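Local coordinates for protein annexin A8 (Homo sapiens, PDB 1W3W) that binds calcium and acidic phospholipids and acts as an anticoagulant, indirectly inhibiting the thromboplastin-specific complex of the blood coagulation cascade, at residues Ser141-Ala149 and Ile158-Ser166; Met34-Ile45 and Thr74-Phe83. All coordinates share one frame; numbering follows the deposited sequence.

Contact 1 (Ser141-Ala149 and Ile158-Ser166)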
loop_
_atom_site.group_PDB
_atom_site.type_symbol
_atom_site.label_atom_id
_atom_site.label_comp_id
_atom_site.label_asym_id
_atom_site.label_seq_id
_atom_site.Cartn_x
_atom_site.Cartn_y
_atom_site.Cartn_z
ATOM N N SER A 141 17.503 11.955 -0.803
ATOM C CA SER A 141 16.679 13.139 -0.550
ATOM C C SER A 141 15.575 12.798 0.440
ATOM O O SER A 141 15.238 11.631 0.648
ATOM C CB SER A 141 16.059 13.682 -1.837
ATOM O OG SER A 141 15.445 12.650 -2.589
ATOM N N SER A 142 15.019 13.828 1.053
ATOM C CA SER A 142 13.963 13.643 2.026
ATOM C C SER A 142 12.647 13.390 1.282
ATOM O O SER A 142 12.363 14.044 0.280
ATOM C CB SER A 142 13.872 14.866 2.938
ATOM O OG SER A 142 12.536 15.268 3.126
ATOM N N LEU A 143 11.851 12.444 1.779
ATOM C CA LEU A 143 10.571 12.111 1.153
ATOM C C LEU A 143 9.646 13.323 1.193
ATOM O O LEU A 143 9.006 13.664 0.211
ATOM C CB LEU A 143 9.916 10.905 1.848
ATOM C CG LEU A 143 8.518 10.503 1.361
ATOM C CD1 LEU A 143 8.521 10.262 -0.134
ATOM C CD2 LEU A 143 7.993 9.281 2.110
ATOM N N GLU A 144 9.608 13.990 2.337
ATOM C CA GLU A 144 8.766 15.162 2.515
ATOM C C GLU A 144 9.136 16.297 1.531
ATOM O O GLU A 144 8.263 16.958 0.978
ATOM C CB GLU A 144 8.851 15.612 3.979
ATOM C CG GLU A 144 8.802 17.107 4.215
ATOM C CD GLU A 144 8.393 17.437 5.631
ATOM O OE1 GLU A 144 7.717 18.467 5.808
ATOM O OE2 GLU A 144 8.725 16.661 6.555
ATOM N N GLU A 145 10.431 16.495 1.300
ATOM C CA GLU A 145 10.901 17.526 0.363
ATOM C C GLU A 145 10.567 17.203 -1.086
ATOM O O GLU A 145 10.236 18.097 -1.851
ATOM C CB GLU A 145 12.414 17.725 0.491
ATOM C CG GLU A 145 12.787 18.704 1.592
ATOM C CD GLU A 145 14.279 18.966 1.669
ATOM O OE1 GLU A 145 14.954 18.951 0.612
ATOM O OE2 GLU A 145 14.772 19.187 2.795
ATOM N N ASP A 146 10.656 15.928 -1.461
ATOM C CA ASP A 146 10.302 15.493 -2.813
ATOM C C ASP A 146 8.813 15.657 -3.064
ATOM O O ASP A 146 8.420 16.118 -4.133
ATOM C CB ASP A 146 10.727 14.047 -3.067
ATOM C CG ASP A 146 12.213 13.912 -3.353
ATOM O OD1 ASP A 146 12.902 14.948 -3.478
ATOM O OD2 ASP A 146 12.790 12.818 -3.469
ATOM N N ILE A 147 7.989 15.304 -2.075
ATOM C CA ILE A 147 6.545 15.476 -2.201
ATOM C C ILE A 147 6.190 16.969 -2.321
ATOM O O ILE A 147 5.376 17.340 -3.162
ATOM C CB ILE A 147 5.783 14.781 -1.034
ATOM C CG1 ILE A 147 5.733 13.272 -1.284
ATOM C CG2 ILE A 147 4.352 15.355 -0.881
ATOM C CD1 ILE A 147 5.343 12.461 -0.087
ATOM N N GLN A 148 6.826 17.806 -1.503
ATOM C CA GLN A 148 6.644 19.264 -1.560
ATOM C C GLN A 148 6.928 19.839 -2.944
ATOM O O GLN A 148 6.213 20.721 -3.408
ATOM C CB GLN A 148 7.559 19.971 -0.559
ATOM C CG GLN A 148 6.988 20.111 0.840
ATOM C CD GLN A 148 7.985 20.712 1.826
ATOM O OE1 GLN A 148 8.932 21.411 1.384
ATOM N NE2 GLN A 148 7.819 20.484 3.046
ATOM N N ALA A 149 7.977 19.346 -3.593
ATOM C CA ALA A 149 8.386 19.860 -4.892
ATOM C C ALA A 149 7.523 19.307 -6.024
ATOM O O ALA A 149 7.285 19.991 -7.012
ATOM C CB ALA A 149 9.848 19.543 -5.146
ATOM N N ILE A 158 -2.286 17.921 2.383
ATOM C CA ILE A 158 -2.692 16.708 3.105
ATOM C C ILE A 158 -1.582 15.643 3.128
ATOM O O ILE A 158 -1.389 14.978 4.136
ATOM C CB ILE A 158 -4.038 16.125 2.592
ATOM C CG1 ILE A 158 -4.566 15.086 3.587
ATOM C CG2 ILE A 158 -3.908 15.515 1.209
ATOM C CD1 ILE A 158 -5.955 14.603 3.256
ATOM N N LEU A 159 -0.849 15.494 2.033
ATOM C CA LEU A 159 0.208 14.491 1.963
ATOM C C LEU A 159 1.335 14.821 2.932
ATOM O O LEU A 159 1.797 13.958 3.679
ATOM C CB LEU A 159 0.736 14.357 0.536
ATOM C CG LEU A 159 -0.268 13.822 -0.490
ATOM C CD1 LEU A 159 0.342 13.786 -1.855
ATOM C CD2 LEU A 159 -0.807 12.443 -0.108
ATOM N N VAL A 160 1.764 16.079 2.933
ATOM C CA VAL A 160 2.771 16.538 3.877
ATOM C C VAL A 160 2.310 16.379 5.334
ATOM O O VAL A 160 3.088 15.983 6.203
ATOM C CB VAL A 160 3.178 18.011 3.561
ATOM C CG1 VAL A 160 3.717 18.723 4.790
ATOM C CG2 VAL A 160 4.205 18.013 2.449
ATOM N N CYS A 161 1.046 16.669 5.593
ATOM C CA CYS A 161 0.483 16.500 6.929
ATOM C C CYS A 161 0.495 15.039 7.382
ATOM O O CYS A 161 0.794 14.762 8.535
ATOM C CB CYS A 161 -0.937 17.052 6.980
ATOM S SG CYS A 161 -1.644 17.045 8.646
ATOM N N LEU A 162 0.202 14.107 6.477
ATOM C CA LEU A 162 0.209 12.680 6.825
ATOM C C LEU A 162 1.599 12.200 7.256
ATOM O O LEU A 162 1.716 11.275 8.063
ATOM C CB LEU A 162 -0.331 11.828 5.670
ATOM C CG LEU A 162 -1.841 11.961 5.429
ATOM C CD1 LEU A 162 -2.259 11.267 4.147
ATOM C CD2 LEU A 162 -2.635 11.428 6.587
ATOM N N LEU A 163 2.643 12.831 6.721
ATOM C CA LEU A 163 4.027 12.529 7.086
ATOM C C LEU A 163 4.482 13.241 8.347
ATOM O O LEU A 163 5.363 12.751 9.052
ATOM C CB LEU A 163 4.982 12.981 5.983
ATOM C CG LEU A 163 4.999 12.274 4.640
ATOM C CD1 LEU A 163 5.935 13.042 3.703
ATOM C CD2 LEU A 163 5.436 10.815 4.805
ATOM N N GLN A 164 3.918 14.422 8.587
ATOM C CA GLN A 164 4.411 15.362 9.596
ATOM C C GLN A 164 3.773 14.983 10.906
ATOM O O GLN A 164 2.811 15.621 11.347
ATOM C CB GLN A 164 4.051 16.810 9.219
ATOM C CG GLN A 164 4.968 17.424 8.158
ATOM C CD GLN A 164 6.120 18.206 8.760
ATOM O OE1 GLN A 164 6.601 17.866 9.841
ATOM N NE2 GLN A 164 6.562 19.255 8.068
ATOM N N GLY A 165 4.315 13.940 11.523
ATOM C CA GLY A 165 3.613 13.247 12.575
ATOM C C GLY A 165 2.327 12.701 11.992
ATOM O O GLY A 165 2.346 11.683 11.297
ATOM N N SER A 166 1.224 13.417 12.211
ATOM C CA SER A 166 -0.111 12.889 11.956
ATOM C C SER A 166 -0.204 11.600 12.754
ATOM O O SER A 166 -0.327 10.500 12.209
ATOM C CB SER A 166 -0.367 12.661 10.465
ATOM O OG SER A 166 -1.337 11.653 10.265
#

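Contact 2 (Met34-Ile45 and Thr74-Phe83)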
loop_
_atom_site.group_PDB
_atom_site.type_symbol
_atom_site.label_atom_id
_atom_site.label_comp_id
_atom_site.label_asym_id
_atom_site.label_seq_id
_atom_site.Cartn_x
_atom_site.Cartn_y
_atom_site.Cartn_z
ATOM N N MET A 34 18.483 -20.553 -13.135
ATOM C CA MET A 34 18.846 -19.459 -14.037
ATOM C C MET A 34 20.155 -19.667 -14.797
ATOM O O MET A 34 20.408 -18.983 -15.799
ATOM C CB MET A 34 18.926 -18.165 -13.233
ATOM C CG MET A 34 17.583 -17.789 -12.647
ATOM S SD MET A 34 17.584 -16.229 -11.833
ATOM C CE MET A 34 18.351 -16.663 -10.310
ATOM N N LYS A 35 20.964 -20.601 -14.320
ATOM C CA LYS A 35 22.288 -20.880 -14.873
ATOM C C LYS A 35 22.130 -21.459 -16.272
ATOM O O LYS A 35 21.191 -22.204 -16.551
ATOM C CB LYS A 35 23.046 -21.852 -13.941
ATOM C CG LYS A 35 24.248 -22.580 -14.537
ATOM C CD LYS A 35 24.794 -23.653 -13.586
ATOM C CE LYS A 35 25.283 -24.900 -14.341
ATOM N NZ LYS A 35 26.252 -25.719 -13.526
ATOM N N GLY A 36 23.045 -21.092 -17.162
ATOM C CA GLY A 36 23.105 -21.698 -18.474
ATOM C C GLY A 36 22.003 -21.223 -19.390
ATOM O O GLY A 36 21.560 -20.075 -19.322
ATOM N N ILE A 37 21.561 -22.123 -20.250
ATOM C CA ILE A 37 20.596 -21.794 -21.278
ATOM C C ILE A 37 19.240 -22.303 -20.825
ATOM O O ILE A 37 19.100 -23.469 -20.439
ATOM C CB ILE A 37 21.013 -22.440 -22.622
ATOM C CG1 ILE A 37 22.282 -21.761 -23.151
ATOM C CG2 ILE A 37 19.895 -22.329 -23.636
ATOM C CD1 ILE A 37 23.124 -22.640 -24.041
ATOM N N GLY A 38 18.255 -21.421 -20.876
ATOM C CA GLY A 38 16.932 -21.702 -20.364
ATOM C C GLY A 38 16.766 -21.258 -18.916
ATOM O O GLY A 38 17.721 -21.196 -18.130
ATOM N N THR A 39 15.522 -20.944 -18.585
ATOM C CA THR A 39 15.136 -20.465 -17.267
ATOM C C THR A 39 13.984 -21.322 -16.770
ATOM O O THR A 39 13.001 -21.498 -17.492
ATOM C CB THR A 39 14.675 -19.001 -17.374
ATOM O OG1 THR A 39 15.775 -18.176 -17.777
ATOM C CG2 THR A 39 14.272 -18.444 -16.001
ATOM N N ASN A 40 14.122 -21.869 -15.565
ATOM C CA ASN A 40 13.061 -22.632 -14.912
ATOM C C ASN A 40 12.265 -21.709 -13.999
ATOM O O ASN A 40 12.563 -21.565 -12.819
ATOM C CB ASN A 40 13.659 -23.791 -14.110
ATOM C CG ASN A 40 12.595 -24.763 -13.586
ATOM O OD1 ASN A 40 11.404 -24.451 -13.555
ATOM N ND2 ASN A 40 13.031 -25.952 -13.186
ATOM N N GLU A 41 11.248 -21.073 -14.561
ATOM C CA GLU A 41 10.471 -20.071 -13.840
ATOM C C GLU A 41 9.685 -20.672 -12.688
ATOM O O GLU A 41 9.474 -20.025 -11.682
ATOM C CB GLU A 41 9.512 -19.353 -14.785
ATOM C CG GLU A 41 10.207 -18.422 -15.767
ATOM C CD GLU A 41 10.470 -19.059 -17.127
ATOM O OE1 GLU A 41 10.957 -18.333 -18.020
ATOM O OE2 GLU A 41 10.185 -20.262 -17.315
ATOM N N GLN A 42 9.242 -21.910 -12.848
ATOM C CA GLN A 42 8.458 -22.569 -11.826
ATOM C C GLN A 42 9.269 -22.780 -10.557
ATOM O O GLN A 42 8.745 -22.612 -9.465
ATOM C CB GLN A 42 7.919 -23.915 -12.339
ATOM C CG GLN A 42 6.946 -24.588 -11.377
ATOM C CD GLN A 42 5.719 -23.740 -11.103
ATOM O OE1 GLN A 42 5.370 -23.487 -9.945
ATOM N NE2 GLN A 42 5.079 -23.280 -12.155
ATOM N N ALA A 43 10.546 -23.142 -10.697
ATOM C CA ALA A 43 11.417 -23.326 -9.549
ATOM C C ALA A 43 11.636 -22.003 -8.814
ATOM O O ALA A 43 11.797 -21.996 -7.606
ATOM C CB ALA A 43 12.754 -23.913 -9.971
ATOM N N ILE A 44 11.643 -20.894 -9.553
ATOM C CA ILE A 44 11.755 -19.575 -8.945
ATOM C C ILE A 44 10.480 -19.262 -8.134
ATOM O O ILE A 44 10.581 -18.806 -7.006
ATOM C CB ILE A 44 12.058 -18.490 -10.018
ATOM C CG1 ILE A 44 13.478 -18.701 -10.574
ATOM C CG2 ILE A 44 11.940 -17.095 -9.435
ATOM C CD1 ILE A 44 13.745 -17.998 -11.874
ATOM N N ILE A 45 9.311 -19.548 -8.704
ATOM C CA ILE A 45 8.027 -19.410 -8.002
ATOM C C ILE A 45 8.008 -20.264 -6.735
ATOM O O ILE A 45 7.655 -19.786 -5.671
ATOM C CB ILE A 45 6.844 -19.794 -8.932
ATOM C CG1 ILE A 45 6.710 -18.803 -10.080
ATOM C CG2 ILE A 45 5.501 -19.874 -8.149
ATOM C CD1 ILE A 45 5.728 -19.264 -11.148
ATOM N N THR A 74 20.353 -10.266 -10.551
ATOM C CA THR A 74 20.318 -11.436 -11.406
ATOM C C THR A 74 18.884 -11.716 -11.858
ATOM O O THR A 74 18.637 -11.961 -13.035
ATOM C CB THR A 74 20.913 -12.640 -10.657
ATOM O OG1 THR A 74 22.289 -12.382 -10.383
ATOM C CG2 THR A 74 20.936 -13.894 -11.513
ATOM N N LEU A 75 17.944 -11.654 -10.920
ATOM C CA LEU A 75 16.520 -11.793 -11.231
ATOM C C LEU A 75 16.043 -10.749 -12.263
ATOM O O LEU A 75 15.286 -11.076 -13.174
ATOM C CB LEU A 75 15.686 -11.650 -9.946
ATOM C CG LEU A 75 15.146 -12.870 -9.169
ATOM C CD1 LEU A 75 15.705 -14.200 -9.544
ATOM C CD2 LEU A 75 15.224 -12.618 -7.641
ATOM N N LYS A 76 16.486 -9.502 -12.107
ATOM C CA LYS A 76 16.120 -8.414 -13.027
ATOM C C LYS A 76 16.609 -8.682 -14.457
ATOM O O LYS A 76 15.903 -8.402 -15.421
ATOM C CB LYS A 76 16.682 -7.063 -12.550
ATOM C CG LYS A 76 15.910 -6.403 -11.431
ATOM C CD LYS A 76 16.314 -4.928 -11.256
ATOM C CE LYS A 76 16.170 -4.468 -9.809
ATOM N NZ LYS A 76 15.789 -3.015 -9.657
ATOM N N SER A 77 17.808 -9.237 -14.580
ATOM C CA SER A 77 18.387 -9.573 -15.874
ATOM C C SER A 77 17.773 -10.812 -16.522
ATOM O O SER A 77 17.598 -10.861 -17.735
ATOM C CB SER A 77 19.889 -9.803 -15.714
ATOM O OG SER A 77 20.469 -8.707 -15.018
ATOM N N GLU A 78 17.451 -11.817 -15.724
ATOM C CA GLU A 78 17.032 -13.095 -16.262
ATOM C C GLU A 78 15.559 -13.121 -16.609
ATOM O O GLU A 78 15.156 -13.842 -17.499
ATOM C CB GLU A 78 17.351 -14.222 -15.267
ATOM C CG GLU A 78 18.837 -14.494 -15.129
ATOM C CD GLU A 78 19.464 -14.897 -16.450
ATOM O OE1 GLU A 78 18.956 -15.857 -17.070
ATOM O OE2 GLU A 78 20.432 -14.229 -16.874
ATOM N N LEU A 79 14.749 -12.346 -15.892
ATOM C CA LEU A 79 13.306 -12.383 -16.055
ATOM C C LEU A 79 12.821 -11.139 -16.790
ATOM O O LEU A 79 13.526 -10.143 -16.877
ATOM C CB LEU A 79 12.638 -12.470 -14.675
ATOM C CG LEU A 79 13.050 -13.679 -13.819
ATOM C CD1 LEU A 79 12.317 -13.668 -12.507
ATOM C CD2 LEU A 79 12.791 -14.980 -14.553
ATOM N N SER A 80 11.598 -11.200 -17.296
ATOM C CA SER A 80 10.981 -10.064 -17.970
ATOM C C SER A 80 9.522 -9.863 -17.581
ATOM O O SER A 80 8.888 -10.734 -16.991
ATOM C CB SER A 80 11.084 -10.243 -19.493
ATOM O OG SER A 80 10.407 -11.427 -19.881
ATOM N N GLY A 81 9.020 -8.676 -17.905
ATOM C CA GLY A 81 7.605 -8.377 -17.851
ATOM C C GLY A 81 7.043 -8.307 -16.447
ATOM O O GLY A 81 7.762 -8.007 -15.490
ATOM N N LYS A 82 5.753 -8.619 -16.343
ATOM C CA LYS A 82 5.027 -8.540 -15.086
ATOM C C LYS A 82 5.594 -9.534 -14.082
ATOM O O LYS A 82 5.696 -9.228 -12.916
ATOM C CB LYS A 82 3.531 -8.770 -15.314
ATOM C CG LYS A 82 2.869 -7.639 -16.114
ATOM C CD LYS A 82 1.427 -7.992 -16.492
ATOM C CE LYS A 82 1.051 -7.564 -17.911
ATOM N NZ LYS A 82 -0.105 -6.619 -17.887
ATOM N N PHE A 83 6.001 -10.705 -14.561
ATOM C CA PHE A 83 6.597 -11.726 -13.726
ATOM C C PHE A 83 7.841 -11.188 -13.040
ATOM O O PHE A 83 8.020 -11.381 -11.861
ATOM C CB PHE A 83 6.936 -12.963 -14.550
ATOM C CG PHE A 83 7.496 -14.103 -13.745
ATOM C CD1 PHE A 83 6.775 -14.654 -12.700
ATOM C CD2 PHE A 83 8.736 -14.639 -14.049
ATOM C CE1 PHE A 83 7.285 -15.702 -11.976
ATOM C CE2 PHE A 83 9.247 -15.701 -13.317
ATOM C CZ PHE A 83 8.524 -16.227 -12.281
#

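Contact 1 (Ser141-Ala149 and Ile158-Ser166)
Glu144 lies across Leu163 and Gln164 where helix 143-150 runs beside helix 153-163. Its CB rests on Leu163 CD1 at 3.9 Å. From there a first torsion of 144°, well short of staggered, and an extended chain carry the carboxylate over to Gln164, whose own chain bends at chi2 to meet it. CD sits 3.5 Å from Gln164 NE2, OE2 stays farther off, beside Gln164 CD, and OE1 comes within 2.7 Å of Gln164 NE2. The carboxylate and amide planes stand 80° apart and the angle is too poor for a hydrogen bond, so this is a close polar approach. Val160 CG1 lies 4.1 Å from Glu144 OE1. An alanine here would lose the carboxylate and is likely to leave the Gln164 amide freer to turn. Beneath this polar edge, Ile147 CD1 meets Leu163 CD1 tip to tip at 3.9 Å, while Ile147 CG2 packs on Leu159 CB at 4.0 Å. Met132, Ile116 and Leu120 close over these apolar groups from neighbouring helices. With axes 9.9 Å apart and 172° between their directions, the segments belong to the antiparallel fourth and fifth helices of the five-helix annexin repeat.

Contact 2 (Met34-Ile45 and Thr74-Phe83)
Met34 and Glu78 meet where the loop after helix 24-34 comes up against the end of helix 71-78, the two places that build the type II calcium site of an annexin repeat. Met34 runs extended through chi2, then bends at chi3 (-78°), which keeps both SD and CE on Leu75 CD1, SD at 3.6 Å; CE also reaches Thr74 CG2, at 4.0 Å. The Thr74 hydroxyl is engaged elsewhere, with Asp70 O. Glu78 is folded at chi2 (-60°), its CG packed 3.9 Å from Met34 SD, and this bend brings OE1 to 3.7 Å from Met34 O. That pairing of carbonyl and carboxylate oxygens is consistent with a cation site, though no calcium is modelled here; Thr39 OG1 lies nearby, 4.0 Å from Glu78 OE1. Thr39 points CG2 the other way, onto Leu79 CD2, which Ile44 CD1 also reaches as the two side chains slide past each other in opposite directions. Further along, Phe83, with CG anti to its backbone N (chi1 -177°), pushes its ring in beside helix 41-48. Glu41 CG approaches Phe83 CE2 obliquely at 3.8 Å, while Ile45 CG1 sits at the ring's edge, near its plane, 3.7 Å from Phe83 CE1.

Contact 2 belongs to the first annexin repeat and contact 1 to the second; their centres are 37 Å apart and the nearest atoms about 17 Å, so they do not touch. Contact 1 joins the helices on either side of one short connection, whereas contact 2 joins the turn between helices 24-34 and 41-48, with the adjoining helix ends, to the junction of helices 71-78 and 81-91. The calcium ion lies in the fourth repeat, held by Met266, Gly268, Gly270 and Asp310; Met34, Gly36, Gly38 and Glu78 of contact 2 follow the same sequence spacing. Each contact also reaches another repeat: Cys161 of contact 1 is disulfide-bonded to Cys206 in the third, and Lys82 of contact 2 forms a salt bridge with Asp273 in the fourth.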